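Local atomic coordinates of possible thiamine biosynthesis enzyme (Candida albicans, PDB entry 2X7Q), a protein that is of unknown function but, with its periplasmic-binding-protein fold and solute-binding family ties, probably binds a small ligand, perhaps one linked to thiamine synthesis. Residues T180-K183 with Y184-H188; I190-I193 with D194-Y197. The protein carries 1 engineered substitution. One frame throughout, in Å; residues are numbered along the deposited sequence.

Interaction 1 of 2, residues T180-K183 with Y184-H188; sequences TSKK and YYDNH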
loop_
_atom_site.group_PDB
_atom_site.type_symbol
_atom_site.label_atom_id
_atom_site.label_comp_id
_atom_site.label_asym_id
_atom_site.label_seq_id
_atom_site.Cartn_x
_atom_site.Cartn_y
_atom_site.Cartn_z
ATOM N N THR A 180 12.518 -2.761 -2.157
ATOM C CA THR A 180 12.661 -3.367 -0.840
ATOM C C THR A 180 13.367 -4.715 -0.959
ATOM O O THR A 180 14.036 -5.164 -0.030
ATOM C CB THR A 180 11.291 -3.555 -0.155
ATOM O OG1 THR A 180 10.637 -2.286 -0.031
ATOM C CG2 THR A 180 11.459 -4.168 1.225
ATOM N N SER A 181 13.216 -5.347 -2.119
ATOM C CA SER A 181 13.807 -6.654 -2.376
ATOM C C SER A 181 15.158 -6.530 -3.072
ATOM O O SER A 181 15.933 -7.485 -3.117
ATOM C CB SER A 181 12.869 -7.494 -3.245
ATOM O OG SER A 181 11.575 -7.593 -2.675
ATOM N N LYS A 182 15.433 -5.349 -3.614
ATOM C CA LYS A 182 16.641 -5.129 -4.399
ATOM C C LYS A 182 17.903 -5.458 -3.610
ATOM O O LYS A 182 18.845 -6.035 -4.151
ATOM C CB LYS A 182 16.690 -3.690 -4.915
ATOM C CG LYS A 182 17.793 -3.433 -5.928
ATOM C CD LYS A 182 17.693 -2.034 -6.510
ATOM C CE LYS A 182 18.677 -1.839 -7.649
ATOM N NZ LYS A 182 20.086 -2.023 -7.214
ATOM N N LYS A 183 17.914 -5.092 -2.332
ATOM C CA LYS A 183 19.052 -5.373 -1.465
ATOM C C LYS A 183 19.429 -6.850 -1.495
ATOM O O LYS A 183 20.609 -7.199 -1.500
ATOM C CB LYS A 183 18.751 -4.953 -0.024
ATOM C CG LYS A 183 19.766 -5.471 0.990
ATOM C CD LYS A 183 19.333 -5.160 2.417
ATOM C CE LYS A 183 20.293 -5.749 3.438
ATOM N NZ LYS A 183 19.894 -5.435 4.834
ATOM N N TYR A 184 18.421 -7.716 -1.522
ATOM C CA TYR A 184 18.652 -9.154 -1.438
ATOM C C TYR A 184 18.906 -9.792 -2.801
ATOM O O TYR A 184 19.268 -10.963 -2.884
ATOM C CB TYR A 184 17.498 -9.842 -0.704
ATOM C CG TYR A 184 17.337 -9.352 0.717
ATOM C CD1 TYR A 184 18.096 -9.889 1.749
ATOM C CD2 TYR A 184 16.439 -8.338 1.023
ATOM C CE1 TYR A 184 17.955 -9.437 3.048
ATOM C CE2 TYR A 184 16.290 -7.879 2.319
ATOM C CZ TYR A 184 17.050 -8.432 3.327
ATOM O OH TYR A 184 16.908 -7.981 4.619
ATOM N N TYR A 185 18.718 -9.021 -3.867
ATOM C CA TYR A 185 19.127 -9.462 -5.194
ATOM C C TYR A 185 20.626 -9.238 -5.346
ATOM O O TYR A 185 21.337 -10.063 -5.920
ATOM C CB TYR A 185 18.391 -8.688 -6.286
ATOM C CG TYR A 185 16.912 -8.983 -6.395
ATOM C CD1 TYR A 185 16.427 -10.279 -6.276
ATOM C CD2 TYR A 185 16.004 -7.963 -6.646
ATOM C CE1 TYR A 185 15.075 -10.548 -6.387
ATOM C CE2 TYR A 185 14.653 -8.222 -6.758
ATOM C CZ TYR A 185 14.194 -9.514 -6.629
ATOM O OH TYR A 185 12.847 -9.773 -6.744
ATOM N N ASP A 186 21.101 -8.113 -4.819
ATOM C CA ASP A 186 22.498 -7.719 -4.961
ATOM C C ASP A 186 23.445 -8.585 -4.132
ATOM O O ASP A 186 24.567 -8.861 -4.555
ATOM C CB ASP A 186 22.674 -6.238 -4.610
ATOM C CG ASP A 186 21.998 -5.320 -5.608
ATOM O OD1 ASP A 186 21.692 -5.781 -6.727
ATOM O OD2 ASP A 186 21.773 -4.138 -5.277
ATOM N N ASN A 187 22.996 -9.010 -2.955
ATOM C CA ASN A 187 23.792 -9.917 -2.132
ATOM C C ASN A 187 23.509 -11.375 -2.487
ATOM O O ASN A 187 23.998 -12.294 -1.831
ATOM C CB ASN A 187 23.573 -9.659 -0.636
ATOM C CG ASN A 187 22.154 -9.948 -0.190
ATOM O OD1 ASN A 187 21.350 -10.501 -0.941
ATOM N ND2 ASN A 187 21.842 -9.580 1.043
ATOM N N HIS A 188 22.702 -11.568 -3.527
ATOM C CA HIS A 188 22.451 -12.886 -4.100
ATOM C C HIS A 188 21.797 -13.872 -3.134
ATOM O O HIS A 188 21.968 -15.082 -3.269
ATOM C CB HIS A 188 23.748 -13.475 -4.664
ATOM C CG HIS A 188 24.404 -12.611 -5.695
ATOM N ND1 HIS A 188 24.013 -12.599 -7.018
ATOM C CD2 HIS A 188 25.427 -11.727 -5.598
ATOM C CE1 HIS A 188 24.767 -11.748 -7.690
ATOM N NE2 HIS A 188 25.633 -11.207 -6.854
#
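Lys182 and Asp186 sit one turn apart on the helix and form an i to i+4 salt bridge. Lys182 NZ lies 3.3 Å from Asp186 OD2, so the bond is weak. The lysine chain is extended as far as CE, and a bend at the last torsion (chi4 -60°) brings NZ over to the carboxylate. NZ also has a stronger partner in Asp254. The lysine is thus held between two acids.

Two backbone carbonyls each take two N-H groups. Lys182 O accepts from Asp186 N at 3.1 Å and from Tyr185 N at 3.0 Å. Ser181 O receives Tyr184 N at 3.0 Å and, weakly, Tyr185 N. Alpha and 3-10 bonds are therefore mixed in this last turn. Asn187 N reaches Lys183 O, a weak bond of 3.3 Å. His188 then leaves the helix with a positive phi of 62°, and the end is closed by a Schellman motif.

Two tyrosine rings lie against the turn. Lys183 runs obliquely over one face of Tyr184, with its CD 4.1 Å from Tyr184 CE2, before NZ goes on to a salt bridge with Asp249. Ser181 O lies over a face of the Tyr185 ring, 3.5 Å above its plane. The other polar ends are satisfied by neighbours: Ser181 OG by Glu177 O, Tyr185 OH by Ser104 OG, Thr180 OG1 by Glu177 and Tyr250, and Asn187 OD1 by Glu189 N.

Helix 178-186 follows strand 173-177 and leads into strand 190-197. Tyr184 packs on Ile190 of that strand, and also meets Phe155 and Arg159 of helix 155-162.

Interaction 2 of 2, residues I190-I193 with D194-Y197; sequences IKQI and DQIY
Gln192 and Gln195 lie next to each other on one side of the strand, and their side chains meet, three residues apart in the sequence. Both chains are extended beyond CG and they cross at a slant. Gln192 CD comes within 3.3 Å of Gln195 NE2 and 3.7 Å of Gln195 CG. The two amide planes are turned 50° apart. Which end of the Gln192 amide carries the nitrogen is doubtful, so a hydrogen bond between the two glutamines is possible but not established.

The polar contact that is clear is local. Gln195 N donates to Asp194 OD1 at 2.7 Å. The aspartate CG stands opposite its own backbone N (chi1 -158°), which swings the carboxylate forward along the chain. The N-H then meets OD1 from above the carboxylate plane, not within it.

The backbone explains why two glutamines three residues apart share a side. Ile193 and Asp194 both make backbone hydrogen bonds with Val103 of strand 100-106, and Ile193 has a near-helical psi of -12°. This is consistent with a classic beta bulge. The extra residue puts Ile193 and Asp194 on one side and Gln192 and Gln195 on the other. It also goes with a marked bend, the two short halves of the strand running 62° apart.

Packing on the Ile193 and Asp194 side is mostly nonpolar. Ile193 touches Val103, Thr105, Val112 and Leu118, while Asp194 rests against Ala115 and Leu137.

Strand 190-197 is an outermost strand of its mixed five-stranded sheet and pairs antiparallel with strand 100-106. Tyr178 of helix 178-186 touches both glutamines. Helix 129-141 takes Ile196 among Met133, Val136 and Gln140.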
loop_
_atom_site.group_PDB
_atom_site.type_symbol
_atom_site.label_atom_id
_atom_site.label_comp_id
_atom_site.label_asym_id
_atom_site.label_seq_id
_atom_site.Cartn_x
_atom_site.Cartn_y
_atom_site.Cartn_z
ATOM N N ILE A 190 18.410 -13.904 -2.762
ATOM C CA ILE A 190 17.282 -14.313 -3.587
ATOM C C ILE A 190 17.545 -13.986 -5.055
ATOM O O ILE A 190 18.607 -13.470 -5.407
ATOM C CB ILE A 190 15.967 -13.655 -3.134
ATOM C CG1 ILE A 190 16.113 -12.133 -3.098
ATOM C CG2 ILE A 190 15.548 -14.184 -1.773
ATOM C CD1 ILE A 190 14.870 -11.412 -2.622
ATOM N N LYS A 191 16.572 -14.287 -5.909
ATOM C CA LYS A 191 16.754 -14.155 -7.349
ATOM C C LYS A 191 15.464 -13.740 -8.047
ATOM O O LYS A 191 14.441 -14.413 -7.927
ATOM C CB LYS A 191 17.268 -15.473 -7.925
ATOM C CG LYS A 191 17.319 -15.535 -9.436
ATOM C CD LYS A 191 17.942 -16.848 -9.883
ATOM C CE LYS A 191 17.383 -18.017 -9.087
ATOM N NZ LYS A 191 18.059 -19.299 -9.408
ATOM N N GLN A 192 15.521 -12.628 -8.774
ATOM C CA GLN A 192 14.350 -12.114 -9.477
ATOM C C GLN A 192 14.076 -12.898 -10.754
ATOM O O GLN A 192 14.992 -13.188 -11.524
ATOM C CB GLN A 192 14.526 -10.631 -9.810
ATOM C CG GLN A 192 13.402 -10.050 -10.653
ATOM C CD GLN A 192 13.635 -8.600 -11.017
ATOM O OE1 GLN A 192 13.523 -8.215 -12.180
ATOM N NE2 GLN A 192 13.959 -7.786 -10.022
ATOM N N ILE A 193 12.809 -13.231 -10.975
ATOM C CA ILE A 193 12.410 -13.966 -12.167
ATOM C C ILE A 193 11.363 -13.202 -12.971
ATOM O O ILE A 193 11.074 -13.552 -14.115
ATOM C CB ILE A 193 11.858 -15.363 -11.817
ATOM C CG1 ILE A 193 10.612 -15.246 -10.936
ATOM C CG2 ILE A 193 12.925 -16.198 -11.133
ATOM C CD1 ILE A 193 9.996 -16.585 -10.576
ATOM N N ASP A 194 10.804 -12.152 -12.373
ATOM C CA ASP A 194 9.774 -11.360 -13.036
ATOM C C ASP A 194 9.400 -10.113 -12.230
ATOM O O ASP A 194 9.695 -10.017 -11.038
ATOM C CB ASP A 194 8.531 -12.220 -13.275
ATOM C CG ASP A 194 7.654 -11.685 -14.388
ATOM O OD1 ASP A 194 8.030 -10.675 -15.019
ATOM O OD2 ASP A 194 6.585 -12.281 -14.633
ATOM N N GLN A 195 8.755 -9.159 -12.898
ATOM C CA GLN A 195 8.241 -7.957 -12.248
ATOM C C GLN A 195 6.828 -7.686 -12.746
ATOM O O GLN A 195 6.380 -8.309 -13.707
ATOM C CB GLN A 195 9.137 -6.753 -12.543
ATOM C CG GLN A 195 10.528 -6.833 -11.936
ATOM C CD GLN A 195 11.357 -5.592 -12.219
ATOM O OE1 GLN A 195 10.954 -4.725 -12.995
ATOM N NE2 GLN A 195 12.523 -5.502 -11.589
ATOM N N ILE A 196 6.124 -6.765 -12.095
ATOM C CA ILE A 196 4.768 -6.417 -12.510
ATOM C C ILE A 196 4.243 -5.177 -11.795
ATOM O O ILE A 196 4.239 -5.112 -10.566
ATOM C CB ILE A 196 3.786 -7.590 -12.299
ATOM C CG1 ILE A 196 2.369 -7.179 -12.702
ATOM C CG2 ILE A 196 3.818 -8.065 -10.860
ATOM C CD1 ILE A 196 1.343 -8.276 -12.524
ATOM N N TYR A 197 3.804 -4.194 -12.573
ATOM C CA TYR A 197 3.256 -2.963 -12.020
ATOM C C TYR A 197 1.786 -3.136 -11.667
ATOM O O TYR A 197 1.093 -3.975 -12.246
ATOM C CB TYR A 197 3.401 -1.812 -13.020
ATOM C CG TYR A 197 4.824 -1.352 -13.252
ATOM C CD1 TYR A 197 5.419 -0.420 -12.413
ATOM C CD2 TYR A 197 5.562 -1.838 -14.321
ATOM C CE1 TYR A 197 6.718 0.005 -12.627
ATOM C CE2 TYR A 197 6.858 -1.421 -14.544
ATOM C CZ TYR A 197 7.433 -0.497 -13.695
ATOM O OH TYR A 197 8.726 -0.078 -13.911
#

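In the fold
Interactions 1 and 2 are consecutive in the chain, with centres about 11 Å apart. A short turn joins helix 178-186 to strand 190-197. A probable backbone hydrogen bond of 3.1 Å from Ile190 N to Tyr184 O ties helix end to strand start. The Tyr185 ring packs along the strand, its CE1 3.2 Å from Gln192 N and its CD1 3.7 Å from Ile190 CG1. Both contacts belong to the lobe built on the sheet that contains strand 100-106. In the periplasmic binding protein fold, ligands bind between two such lobes. Thr180 touches His25, which follows strand 17-21 of the other sheet, so the helix also meets the second lobe.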